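Local coordinates for protein gamma-glutamyltranspeptidase (Streptomyces lincolnensis, PDB 6J3A) that probably acts as a gamma-glutamyltranspeptidase-like enzyme of the N-terminal nucleophile (Ntn) hydrolase clan, cleaving or transferring gamma-glutamyl-type groups, at residues S16-L21 / F45-V50; A39-A44 / D113-L118; D425-W430 / C590-D595; N35-A40 / W430-A435. All blocks are in the same frame, centred on the assembly; numbering follows the deposited sequence.

In the fold
Helix 36-50 runs through three contacts. Contact 4 seats its first turn on strand 433-436, contact 2 packs its middle against helix 111-122, and contact 1 places its last turns beside the start of helix 20-31. Contact 3 lies on the sheet side, where strand 424-428, the neighbour of strand 433-436, faces strand 590-594. Contacts 1 and 2 are buried; contacts 3 and 4, with centres about 8 Å apart, are mostly buried but run out to exposed residues at W430. The chemistry follows the place: ring faces meet methyl groups in contacts 1 and 2, valines meet between strands in contact 3, and polar groups fix the helix start in contact 4.

Contact 1: residues S16-L21 / F45-V50; sequences SSTHWL and FVLHVV
H19 and L21, where the chain passes from strand 13-17 into helix 20-31, pack on V46, L47 and V50 of the last turns of helix 36-50, a buried and largely apolar contact in a helical layer of the Ntn-hydrolase alpha-beta-beta-alpha fold. V50 does most of the work, because its two methyl groups serve different partners. CG2 sits over the centre of the H19 ring, 3.6 Å from the centroid and 14° off the ring normal, a CH-pi contact made almost squarely on the face. With V50 CG1 anti to its carbonyl carbon (chi1 -53°), that second branch meets L21 CD1 at 3.4 Å, a close fit. A beta-branched residue suits this place since it can touch a ring and an aliphatic tip at once. One turn earlier in the helix, V46 CG1 lies 4.3 Å from L21 CB. L47 CD2 lies 4.1 Å from H19 CB. It also touches the T18 hydroxyl, which is itself hydrogen-bonded to E51. H19 is the N-cap of helix 20-31, and L21 N, lying in the ring plane at its edge, donates a weak bond to H19 ND1 at 3.4 Å. Next to it, W20, whose CB points away from helix 36-50, donates from NE1 to the backbone oxygen of Q9 of the second subunit, so this helix start also borders the dimer interface. The far nitrogen of the imidazole is tied back to helix 36-50 by one water, which lies 2.9 Å from H19 NE2 and donates to V50 O at 2.7 Å.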
loop_
_atom_site.group_PDB
_atom_site.type_symbol
_atom_site.label_atom_id
_atom_site.label_comp_id
_atom_site.label_asym_id
_atom_site.label_seq_id
_atom_site.Cartn_x
_atom_site.Cartn_y
_atom_site.Cartn_z
ATOM N N SER A 16 0.956 -8.585 -5.332
ATOM C CA SER A 16 0.922 -7.347 -6.084
ATOM C C SER A 16 -0.038 -7.459 -7.271
ATOM O O SER A 16 0.195 -8.251 -8.186
ATOM C CB SER A 16 2.321 -6.984 -6.561
ATOM O OG SER A 16 2.338 -5.664 -7.069
ATOM N N SER A 17 -1.105 -6.654 -7.228
ATOM C CA SER A 17 -2.138 -6.577 -8.263
ATOM C C SER A 17 -2.221 -5.198 -8.867
ATOM O O SER A 17 -1.572 -4.248 -8.419
ATOM C CB SER A 17 -3.523 -6.889 -7.685
ATOM O OG SER A 17 -3.684 -8.266 -7.493
ATOM N N THR A 18 -3.065 -5.120 -9.891
ATOM C CA THR A 18 -3.534 -3.864 -10.466
ATOM C C THR A 18 -4.764 -3.302 -9.741
ATOM O O THR A 18 -5.317 -2.303 -10.200
ATOM C CB THR A 18 -3.875 -4.030 -11.973
ATOM O OG1 THR A 18 -4.757 -5.145 -12.160
ATOM C CG2 THR A 18 -2.620 -4.241 -12.784
ATOM N N HIS A 19 -5.176 -3.930 -8.627
ATOM C CA HIS A 19 -6.297 -3.479 -7.793
ATOM C C HIS A 19 -6.209 -3.985 -6.349
ATOM O O HIS A 19 -6.114 -5.194 -6.100
ATOM C CB HIS A 19 -7.620 -3.933 -8.383
ATOM C CG HIS A 19 -8.778 -3.063 -8.012
ATOM N ND1 HIS A 19 -9.261 -2.969 -6.725
ATOM C CD2 HIS A 19 -9.565 -2.265 -8.769
ATOM C CE1 HIS A 19 -10.291 -2.144 -6.704
ATOM N NE2 HIS A 19 -10.495 -1.700 -7.931
ATOM N N TRP A 20 -6.297 -3.050 -5.406
ATOM C CA TRP A 20 -6.058 -3.318 -3.978
ATOM C C TRP A 20 -6.998 -4.386 -3.392
ATOM O O TRP A 20 -6.587 -5.189 -2.555
ATOM C CB TRP A 20 -6.137 -2.009 -3.153
ATOM C CG TRP A 20 -7.517 -1.434 -3.050
ATOM C CD1 TRP A 20 -8.475 -1.752 -2.128
ATOM C CD2 TRP A 20 -8.100 -0.449 -3.911
ATOM N NE1 TRP A 20 -9.622 -1.037 -2.368
ATOM C CE2 TRP A 20 -9.424 -0.231 -3.459
ATOM C CE3 TRP A 20 -7.643 0.258 -5.033
ATOM C CZ2 TRP A 20 -10.291 0.679 -4.082
ATOM C CZ3 TRP A 20 -8.505 1.162 -5.652
ATOM C CH2 TRP A 20 -9.813 1.365 -5.173
ATOM N N LEU A 21 -8.252 -4.367 -3.836
ATOM C CA LEU A 21 -9.260 -5.322 -3.400
ATOM C C LEU A 21 -8.843 -6.748 -3.745
ATOM O O LEU A 21 -9.026 -7.673 -2.946
ATOM C CB LEU A 21 -10.617 -5.000 -4.043
ATOM C CG LEU A 21 -11.360 -3.714 -3.631
ATOM C CD1 LEU A 21 -12.595 -3.535 -4.495
ATOM C CD2 LEU A 21 -11.774 -3.705 -2.171
ATOM N N PHE A 45 -10.659 -13.894 -9.640
ATOM C CA PHE A 45 -12.109 -13.760 -9.669
ATOM C C PHE A 45 -12.567 -12.444 -9.030
ATOM O O PHE A 45 -13.591 -11.890 -9.411
ATOM C CB PHE A 45 -12.779 -14.982 -9.030
ATOM C CG PHE A 45 -12.784 -16.194 -9.925
ATOM C CD1 PHE A 45 -11.644 -16.963 -10.076
ATOM C CD2 PHE A 45 -13.927 -16.548 -10.642
ATOM C CE1 PHE A 45 -11.640 -18.073 -10.914
ATOM C CE2 PHE A 45 -13.933 -17.663 -11.473
ATOM C CZ PHE A 45 -12.786 -18.428 -11.614
ATOM N N VAL A 46 -11.818 -11.942 -8.062
ATOM C CA VAL A 46 -12.059 -10.594 -7.562
ATOM C C VAL A 46 -11.806 -9.575 -8.686
ATOM O O VAL A 46 -12.614 -8.671 -8.889
ATOM C CB VAL A 46 -11.231 -10.304 -6.289
ATOM C CG1 VAL A 46 -11.260 -8.823 -5.925
ATOM C CG2 VAL A 46 -11.766 -11.137 -5.128
ATOM N N LEU A 47 -10.718 -9.747 -9.429
ATOM C CA LEU A 47 -10.415 -8.857 -10.559
ATOM C C LEU A 47 -11.525 -8.766 -11.602
ATOM O O LEU A 47 -11.753 -7.687 -12.167
ATOM C CB LEU A 47 -9.118 -9.271 -11.251
ATOM C CG LEU A 47 -7.820 -8.933 -10.525
ATOM C CD1 LEU A 47 -6.661 -9.644 -11.200
ATOM C CD2 LEU A 47 -7.575 -7.435 -10.509
ATOM N N HIS A 48 -12.206 -9.884 -11.863
ATOM C CA HIS A 48 -13.363 -9.872 -12.776
ATOM C C HIS A 48 -14.348 -8.809 -12.302
ATOM O O HIS A 48 -14.831 -7.985 -13.085
ATOM C CB HIS A 48 -14.109 -11.209 -12.788
ATOM C CG HIS A 48 -13.291 -12.362 -13.262
ATOM N ND1 HIS A 48 -13.535 -13.658 -12.857
ATOM C CD2 HIS A 48 -12.235 -12.418 -14.106
ATOM C CE1 HIS A 48 -12.652 -14.462 -13.423
ATOM N NE2 HIS A 48 -11.854 -13.736 -14.188
ATOM N N VAL A 49 -14.610 -8.844 -10.994
ATOM C CA VAL A 49 -15.620 -8.009 -10.345
ATOM C C VAL A 49 -15.202 -6.548 -10.233
ATOM O O VAL A 49 -16.037 -5.664 -10.410
ATOM C CB VAL A 49 -15.981 -8.557 -8.944
ATOM C CG1 VAL A 49 -17.052 -7.704 -8.276
ATOM C CG2 VAL A 49 -16.481 -9.992 -9.041
ATOM N N VAL A 50 -13.927 -6.298 -9.938
ATOM C CA VAL A 50 -13.450 -4.932 -9.662
ATOM C C VAL A 50 -12.752 -4.236 -10.824
ATOM O O VAL A 50 -12.498 -3.039 -10.740
ATOM C CB VAL A 50 -12.567 -4.870 -8.398
ATOM C CG1 VAL A 50 -13.307 -5.507 -7.222
ATOM C CG2 VAL A 50 -11.198 -5.518 -8.616
HETATM O O HOH W 1 -12.956 -0.840 -9.290
#

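Contact 2: residues A39-A44 / D113-L118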
loop_
_atom_site.group_PDB
_atom_site.type_symbol
_atom_site.label_atom_id
_atom_site.label_comp_id
_atom_site.label_asym_id
_atom_site.label_seq_id
_atom_site.Cartn_x
_atom_site.Cartn_y
_atom_site.Cartn_z
ATOM N N ALA A 39 -4.274 -18.380 -3.655
ATOM C CA ALA A 39 -4.369 -16.934 -3.547
ATOM C C ALA A 39 -4.678 -16.294 -4.884
ATOM O O ALA A 39 -5.589 -15.481 -4.994
ATOM C CB ALA A 39 -3.074 -16.369 -2.991
ATOM N N ALA A 40 -3.912 -16.677 -5.895
ATOM C CA ALA A 40 -4.037 -16.079 -7.215
ATOM C C ALA A 40 -5.397 -16.359 -7.861
ATOM O O ALA A 40 -5.948 -15.494 -8.551
ATOM C CB ALA A 40 -2.922 -16.568 -8.108
ATOM N N VAL A 41 -5.926 -17.563 -7.639
ATOM C CA VAL A 41 -7.265 -17.909 -8.105
ATOM C C VAL A 41 -8.280 -16.941 -7.495
ATOM O O VAL A 41 -9.037 -16.295 -8.224
ATOM C CB VAL A 41 -7.637 -19.377 -7.796
ATOM C CG1 VAL A 41 -9.101 -19.655 -8.134
ATOM C CG2 VAL A 41 -6.763 -20.324 -8.607
ATOM N N ALA A 42 -8.267 -16.819 -6.171
ATOM C CA ALA A 42 -9.166 -15.888 -5.474
ATOM C C ALA A 42 -9.076 -14.468 -6.007
ATOM O O ALA A 42 -10.090 -13.857 -6.350
ATOM C CB ALA A 42 -8.869 -15.884 -3.996
ATOM N N GLY A 43 -7.853 -13.959 -6.074
ATOM C CA GLY A 43 -7.596 -12.625 -6.605
ATOM C C GLY A 43 -8.116 -12.423 -8.018
ATOM O O GLY A 43 -8.624 -11.357 -8.345
ATOM N N ALA A 44 -7.998 -13.456 -8.848
ATOM C CA ALA A 44 -8.385 -13.379 -10.260
ATOM C C ALA A 44 -9.875 -13.183 -10.440
ATOM O O ALA A 44 -10.301 -12.413 -11.291
ATOM C CB ALA A 44 -7.945 -14.629 -10.994
ATOM N N ASP A 113 -11.086 -22.303 -17.238
ATOM C CA ASP A 113 -10.494 -23.643 -17.158
ATOM C C ASP A 113 -9.056 -23.596 -16.629
ATOM O O ASP A 113 -8.648 -24.469 -15.860
ATOM C CB ASP A 113 -10.526 -24.358 -18.508
ATOM C CG ASP A 113 -10.328 -25.859 -18.367
ATOM O OD1 ASP A 113 -11.238 -26.536 -17.824
ATOM O OD2 ASP A 113 -9.255 -26.370 -18.776
ATOM N N ALA A 114 -8.312 -22.569 -17.038
ATOM C CA ALA A 114 -6.957 -22.342 -16.559
ATOM C C ALA A 114 -6.878 -22.184 -15.046
ATOM O O ALA A 114 -6.051 -22.822 -14.410
ATOM C CB ALA A 114 -6.350 -21.129 -17.245
ATOM N N TRP A 115 -7.735 -21.344 -14.474
ATOM C CA TRP A 115 -7.764 -21.154 -13.016
ATOM C C TRP A 115 -8.232 -22.417 -12.289
ATOM O O TRP A 115 -7.811 -22.680 -11.157
ATOM C CB TRP A 115 -8.666 -19.971 -12.631
ATOM C CG TRP A 115 -8.146 -18.629 -13.067
ATOM C CD1 TRP A 115 -8.769 -17.731 -13.894
ATOM C CD2 TRP A 115 -6.900 -18.031 -12.695
ATOM N NE1 TRP A 115 -7.985 -16.610 -14.059
ATOM C CE2 TRP A 115 -6.832 -16.771 -13.337
ATOM C CE3 TRP A 115 -5.836 -18.434 -11.880
ATOM C CZ2 TRP A 115 -5.747 -15.917 -13.186
ATOM C CZ3 TRP A 115 -4.754 -17.578 -11.729
ATOM C CH2 TRP A 115 -4.717 -16.334 -12.383
ATOM N N MET A 116 -9.105 -23.185 -12.936
ATOM C CA MET A 116 -9.571 -24.445 -12.376
ATOM C C MET A 116 -8.438 -25.446 -12.363
ATOM O O MET A 116 -8.288 -26.185 -11.403
ATOM C CB MET A 116 -10.749 -25.018 -13.177
ATOM C CG MET A 116 -12.086 -24.323 -12.982
ATOM S SD MET A 116 -12.524 -23.942 -11.277
ATOM C CE MET A 116 -11.944 -22.250 -11.187
ATOM N N LEU A 117 -7.656 -25.477 -13.440
ATOM C CA LEU A 117 -6.501 -26.373 -13.511
ATOM C C LEU A 117 -5.487 -26.033 -12.433
ATOM O O LEU A 117 -4.990 -26.920 -11.737
ATOM C CB LEU A 117 -5.807 -26.321 -14.880
ATOM C CG LEU A 117 -6.007 -27.494 -15.847
ATOM C CD1 LEU A 117 -5.043 -27.344 -17.009
ATOM C CD2 LEU A 117 -5.803 -28.869 -15.224
ATOM N N LEU A 118 -5.187 -24.743 -12.310
ATOM C CA LEU A 118 -4.266 -24.263 -11.287
ATOM C C LEU A 118 -4.709 -24.701 -9.895
ATOM O O LEU A 118 -3.946 -25.316 -9.157
ATOM C CB LEU A 118 -4.132 -22.743 -11.351
ATOM C CG LEU A 118 -2.946 -22.175 -10.558
ATOM C CD1 LEU A 118 -1.595 -22.566 -11.145
ATOM C CD2 LEU A 118 -3.048 -20.665 -10.493
#
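W115 lays its indole against A40, V41 and A44, and the contact is best read by following that side chain outward. Its CB touches the F45 ring at CE1, 3.9 Å away, just beyond A44 on the facing helix. CG stands anti to the carbonyl carbon (chi1 -67°), which starts the indole on its way across to helix 36-50. Of the pyrrole part, NE1 passes 3.6 Å from A44 CB. The shared atom CE2 and its neighbour CZ2 come closer still, CZ2 lying 3.4 Å from A44 CB. This methyl rests over the face of the six-membered ring, nearer its rim than its middle and 28° off the normal, a CH-pi contact for which a residue as small as alanine is well suited. Helices 39-44 and 113-118 run nearly antiparallel, at 153° with axes 9.9 Å apart, consistent with the helical layers that flank the sheets in Ntn hydrolases. On the other rim, CE3 meets V41 CG2 at 3.9 Å, and the same methyl also touches the backbone oxygen of W115. Farther out, CZ3 is 4.2 Å from A40 CB, and CH2 lies near both A44 CB and A40 O. An alanine in place of W115 would probably open a gap where the indole lay, leaving A40 CB, A44 CB and V41 CG2 without the ring they pack on. L118, one turn on, adds a smaller apolar touch, CD2 to V41 CG2 at 4.2 Å. V41 is held from another direction by V130 of helix 127-140.

Contact 3: residues D425-W430 / C590-D595; sequences DVVDRW and CAVARD
V592 points from its strand toward D425 and V427, and here the contact is tight. Its CB lies 3.7 Å from V427 CG1, the two valines sliding past each other in opposite directions. V592 CG1 is anti to the carbonyl carbon (chi1 -60°), which leaves CG2 between the backbone N and the carbonyl carbon, where it meets D425 CB at 3.7 Å and V426 C at 3.8 Å. Valine fits because its short, branched side chain fills the narrow interval between two strand backbones whose axes approach to 6.3 Å. An alanine here would keep the CB touch to V427 but would probably leave a gap against D425 CB and the V426 backbone. M14, M433 and A603 close in around V592 from adjoining strands. Toward the other end the contact slackens. R594 points its CB toward the other strand, but that CB stays 4.6 Å from V427 CG2, and the residue is not modelled beyond NE, consistent with a mobile tip at a partly exposed place. Past D428 the chain turns outward, and R429 lays CG over the centre of the exposed W430 ring, 3.5 Å above its plane. The strands run nearly parallel, 19° apart, yet pair with different neighbours: D425 with S16, A591 with A604. Two sheets thus meet face to face, as in the central beta sandwich of the Ntn-hydrolase fold.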
loop_
_atom_site.group_PDB
_atom_site.type_symbol
_atom_site.label_atom_id
_atom_site.label_comp_id
_atom_site.label_asym_id
_atom_site.label_seq_id
_atom_site.Cartn_x
_atom_site.Cartn_y
_atom_site.Cartn_z
ATOM N N ASP A 425 0.571 -10.968 -9.026
ATOM C CA ASP A 425 1.708 -11.823 -8.654
ATOM C C ASP A 425 1.531 -12.259 -7.221
ATOM O O ASP A 425 1.035 -11.483 -6.409
ATOM C CB ASP A 425 3.027 -11.059 -8.687
ATOM C CG ASP A 425 3.305 -10.423 -10.008
ATOM O OD1 ASP A 425 3.614 -11.186 -10.950
ATOM O OD2 ASP A 425 3.246 -9.181 -10.102
ATOM N N VAL A 426 1.963 -13.476 -6.900
ATOM C CA VAL A 426 1.976 -13.944 -5.508
ATOM C C VAL A 426 3.257 -14.715 -5.217
ATOM O O VAL A 426 3.749 -15.445 -6.061
ATOM C CB VAL A 426 0.767 -14.842 -5.156
ATOM C CG1 VAL A 426 0.724 -15.132 -3.653
ATOM C CG2 VAL A 426 -0.540 -14.199 -5.592
ATOM N N VAL A 427 3.794 -14.519 -4.021
ATOM C CA VAL A 427 4.816 -15.392 -3.466
ATOM C C VAL A 427 4.395 -15.756 -2.045
ATOM O O VAL A 427 3.979 -14.887 -1.278
ATOM C CB VAL A 427 6.209 -14.746 -3.507
ATOM C CG1 VAL A 427 6.238 -13.411 -2.779
ATOM C CG2 VAL A 427 7.261 -15.700 -2.950
ATOM N N ASP A 428 4.477 -17.036 -1.706
ATOM C CA ASP A 428 4.013 -17.504 -0.387
ATOM C C ASP A 428 5.183 -17.891 0.544
ATOM O O ASP A 428 6.357 -17.812 0.153
ATOM C CB ASP A 428 2.981 -18.636 -0.544
ATOM C CG ASP A 428 3.551 -19.889 -1.189
ATOM O OD1 ASP A 428 4.783 -20.075 -1.224
ATOM O OD2 ASP A 428 2.748 -20.710 -1.670
ATOM N N ARG A 429 4.844 -18.303 1.768
ATOM C CA ARG A 429 5.822 -18.632 2.820
ATOM C C ARG A 429 6.727 -19.823 2.471
ATOM O O ARG A 429 7.846 -19.932 2.983
ATOM C CB ARG A 429 5.107 -18.882 4.161
ATOM C CG ARG A 429 4.354 -20.201 4.249
ATOM C CD ARG A 429 3.462 -20.295 5.476
ATOM N NE ARG A 429 4.211 -20.203 6.729
ATOM C CZ ARG A 429 3.697 -20.412 7.944
ATOM N NH1 ARG A 429 4.476 -20.285 9.019
ATOM N NH2 ARG A 429 2.415 -20.744 8.098
ATOM N N TRP A 430 6.231 -20.704 1.606
ATOM C CA TRP A 430 7.018 -21.819 1.094
ATOM C C TRP A 430 7.896 -21.435 -0.100
ATOM O O TRP A 430 8.710 -22.234 -0.536
ATOM C CB TRP A 430 6.106 -22.984 0.719
ATOM C CG TRP A 430 5.274 -23.436 1.849
ATOM C CD1 TRP A 430 5.630 -24.311 2.829
ATOM C CD2 TRP A 430 3.933 -23.029 2.134
ATOM N NE1 TRP A 430 4.594 -24.476 3.714
ATOM C CE2 TRP A 430 3.535 -23.706 3.309
ATOM C CE3 TRP A 430 3.025 -22.164 1.510
ATOM C CZ2 TRP A 430 2.260 -23.546 3.873
ATOM C CZ3 TRP A 430 1.762 -21.997 2.070
ATOM C CH2 TRP A 430 1.389 -22.690 3.241
ATOM N N CYS A 590 3.467 -4.699 -11.629
ATOM C CA CYS A 590 3.311 -5.449 -10.386
ATOM C C CYS A 590 4.520 -6.342 -10.246
ATOM O O CYS A 590 4.997 -6.861 -11.236
ATOM C CB CYS A 590 2.072 -6.321 -10.429
ATOM S SG CYS A 590 0.593 -5.433 -10.901
ATOM N N ALA A 591 5.000 -6.535 -9.022
ATOM C CA ALA A 591 6.144 -7.411 -8.773
ATOM C C ALA A 591 6.102 -7.990 -7.362
ATOM O O ALA A 591 5.716 -7.311 -6.415
ATOM C CB ALA A 591 7.456 -6.666 -8.997
ATOM N N VAL A 592 6.463 -9.260 -7.246
ATOM C CA VAL A 592 6.848 -9.838 -5.972
ATOM C C VAL A 592 8.207 -10.493 -6.172
ATOM O O VAL A 592 8.552 -10.875 -7.289
ATOM C CB VAL A 592 5.821 -10.856 -5.443
ATOM C CG1 VAL A 592 4.471 -10.190 -5.246
ATOM C CG2 VAL A 592 5.698 -12.054 -6.364
ATOM N N ALA A 593 8.966 -10.617 -5.091
ATOM C CA ALA A 593 10.281 -11.243 -5.139
ATOM C C ALA A 593 10.613 -12.006 -3.867
ATOM O O ALA A 593 9.983 -11.847 -2.827
ATOM C CB ALA A 593 11.373 -10.211 -5.439
ATOM N N ARG A 594 11.626 -12.843 -4.001
ATOM C CA ARG A 594 12.195 -13.593 -2.919
ATOM C C ARG A 594 13.704 -13.395 -3.037
ATOM O O ARG A 594 14.253 -13.321 -4.144
ATOM C CB ARG A 594 11.808 -15.069 -3.044
ATOM C CG ARG A 594 12.167 -15.917 -1.834
ATOM C CD ARG A 594 11.602 -17.327 -1.940
ATOM N NE ARG A 594 12.376 -18.265 -1.129
ATOM N N ASP A 595 14.350 -13.234 -1.892
ATOM C CA ASP A 595 15.800 -13.327 -1.788
ATOM C C ASP A 595 16.080 -14.771 -1.384
ATOM O O ASP A 595 15.639 -15.205 -0.315
ATOM C CB ASP A 595 16.316 -12.355 -0.734
ATOM C CG ASP A 595 17.843 -12.360 -0.600
ATOM O OD1 ASP A 595 18.513 -13.355 -0.947
ATOM O OD2 ASP A 595 18.375 -11.351 -0.108
#

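Contact 4: residues N35-A40 / W430-A435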
loop_
_atom_site.group_PDB
_atom_site.type_symbol
_atom_site.label_atom_id
_atom_site.label_comp_id
_atom_site.label_asym_id
_atom_site.label_seq_id
_atom_site.Cartn_x
_atom_site.Cartn_y
_atom_site.Cartn_z
ATOM N N ASN A 35 -2.000 -21.334 -0.349
ATOM C CA ASN A 35 -0.711 -21.118 -1.015
ATOM C C ASN A 35 -0.842 -20.054 -2.094
ATOM O O ASN A 35 -1.917 -19.493 -2.265
ATOM C CB ASN A 35 -0.126 -22.452 -1.531
ATOM C CG ASN A 35 -0.928 -23.075 -2.659
ATOM O OD1 ASN A 35 -1.537 -22.390 -3.474
ATOM N ND2 ASN A 35 -0.906 -24.397 -2.718
ATOM N N ALA A 36 0.246 -19.775 -2.811
ATOM C CA ALA A 36 0.265 -18.709 -3.828
ATOM C C ALA A 36 -0.758 -18.927 -4.939
ATOM O O ALA A 36 -1.265 -17.974 -5.530
ATOM C CB ALA A 36 1.659 -18.563 -4.425
ATOM N N TYR A 37 -1.055 -20.193 -5.203
ATOM C CA TYR A 37 -1.955 -20.581 -6.278
ATOM C C TYR A 37 -3.404 -20.414 -5.835
ATOM O O TYR A 37 -4.176 -19.772 -6.547
ATOM C CB TYR A 37 -1.603 -21.994 -6.787
ATOM C CG TYR A 37 -0.115 -22.070 -7.069
ATOM C CD1 TYR A 37 0.482 -21.215 -7.996
ATOM C CD2 TYR A 37 0.716 -22.905 -6.330
ATOM C CE1 TYR A 37 1.851 -21.231 -8.215
ATOM C CE2 TYR A 37 2.087 -22.928 -6.545
ATOM C CZ TYR A 37 2.648 -22.086 -7.488
ATOM O OH TYR A 37 4.006 -22.113 -7.704
ATOM N N ASP A 38 -3.756 -20.942 -4.659
ATOM C CA ASP A 38 -5.047 -20.631 -4.034
ATOM C C ASP A 38 -5.291 -19.123 -4.072
ATOM O O ASP A 38 -6.365 -18.650 -4.462
ATOM C CB ASP A 38 -5.064 -21.046 -2.573
ATOM C CG ASP A 38 -4.947 -22.527 -2.380
ATOM O OD1 ASP A 38 -5.745 -23.273 -2.971
ATOM O OD2 ASP A 38 -4.065 -22.965 -1.607
ATOM N N ALA A 39 -4.274 -18.380 -3.655
ATOM C CA ALA A 39 -4.369 -16.934 -3.547
ATOM C C ALA A 39 -4.678 -16.294 -4.884
ATOM O O ALA A 39 -5.589 -15.481 -4.994
ATOM C CB ALA A 39 -3.074 -16.369 -2.991
ATOM N N ALA A 40 -3.912 -16.677 -5.895
ATOM C CA ALA A 40 -4.037 -16.079 -7.215
ATOM C C ALA A 40 -5.397 -16.359 -7.861
ATOM O O ALA A 40 -5.948 -15.494 -8.551
ATOM C CB ALA A 40 -2.922 -16.568 -8.108
ATOM N N TRP A 430 6.231 -20.704 1.606
ATOM C CA TRP A 430 7.018 -21.819 1.094
ATOM C C TRP A 430 7.896 -21.435 -0.100
ATOM O O TRP A 430 8.710 -22.234 -0.536
ATOM C CB TRP A 430 6.106 -22.984 0.719
ATOM C CG TRP A 430 5.274 -23.436 1.849
ATOM C CD1 TRP A 430 5.630 -24.311 2.829
ATOM C CD2 TRP A 430 3.933 -23.029 2.134
ATOM N NE1 TRP A 430 4.594 -24.476 3.714
ATOM C CE2 TRP A 430 3.535 -23.706 3.309
ATOM C CE3 TRP A 430 3.025 -22.164 1.510
ATOM C CZ2 TRP A 430 2.260 -23.546 3.873
ATOM C CZ3 TRP A 430 1.762 -21.997 2.070
ATOM C CH2 TRP A 430 1.389 -22.690 3.241
ATOM N N GLY A 431 7.737 -20.226 -0.622
ATOM C CA GLY A 431 8.537 -19.761 -1.754
ATOM C C GLY A 431 7.947 -20.012 -3.135
ATOM O O GLY A 431 8.578 -19.679 -4.136
ATOM N N ASN A 432 6.743 -20.584 -3.206
ATOM C CA ASN A 432 6.045 -20.762 -4.490
ATOM C C ASN A 432 5.789 -19.369 -5.072
ATOM O O ASN A 432 5.489 -18.437 -4.329
ATOM C CB ASN A 432 4.708 -21.489 -4.303
ATOM C CG ASN A 432 4.854 -22.869 -3.663
ATOM O OD1 ASN A 432 5.641 -23.685 -4.120
ATOM N ND2 ASN A 432 4.081 -23.132 -2.609
ATOM N N MET A 433 5.942 -19.216 -6.379
ATOM C CA MET A 433 5.597 -17.961 -7.039
ATOM C C MET A 433 4.627 -18.211 -8.166
ATOM O O MET A 433 4.545 -19.328 -8.699
ATOM C CB MET A 433 6.825 -17.262 -7.598
ATOM C CG MET A 433 7.923 -17.068 -6.578
ATOM S SD MET A 433 9.357 -16.265 -7.304
ATOM C CE MET A 433 8.921 -14.565 -7.024
ATOM N N VAL A 434 3.901 -17.153 -8.519
ATOM C CA VAL A 434 2.960 -17.163 -9.637
ATOM C C VAL A 434 2.878 -15.747 -10.247
ATOM O O VAL A 434 2.963 -14.756 -9.534
ATOM C CB VAL A 434 1.588 -17.717 -9.190
ATOM C CG1 VAL A 434 0.867 -16.759 -8.260
ATOM C CG2 VAL A 434 0.730 -18.072 -10.383
ATOM N N ALA A 435 2.762 -15.662 -11.568
ATOM C CA ALA A 435 2.563 -14.380 -12.267
ATOM C C ALA A 435 1.543 -14.607 -13.376
ATOM O O ALA A 435 1.762 -15.449 -14.251
ATOM C CB ALA A 435 3.868 -13.860 -12.849
#
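Helix 36-40 and strand 433-435 run in roughly the same direction, 29° apart with axes 8.3 Å from each other, and the CA atoms of A36 and N432 lie nearest each other; this is the first turn of a helix seated on a strand, as where a helical layer packs on a sheet in the alpha-beta-beta-alpha fold of Ntn hydrolases. Y37 reaches across to the strand with its hydroxyl, which donates to M433 O at 3.0 Å. The donor stands above the carbonyl plane, 36° out of it, while the oxygen lies at the edge of the phenol ring. Tyrosine suits the place by giving both this polar tip and a broad apolar flank: CE1 is 3.7 Å from V434 CB, and on the other rim CE2 nears N432 CB. The N432 side chain crosses that of Y37 at about a right angle, and its OD1 is bonded to A68 N. V434 holds CG1 between its backbone N and carbonyl carbon (chi1 70°), a position from which this methyl meets A40 CB at 3.8 Å and also touches A36 O. Small alanines at these two helix positions let the strand come close. Nearer the solvent, W430 CZ3 touches N35 CB at 4.1 Å. N35 and D38 form a capping box at the helix start, where A36 N donates to D428 OD2. D38 OD2 uses its anti lone pair for N35 N, at 2.9 Å. In return N35 OD1 is gripped from opposite faces of its amide plane, by D38 N at 2.9 Å and by Y37 N at 2.8 Å.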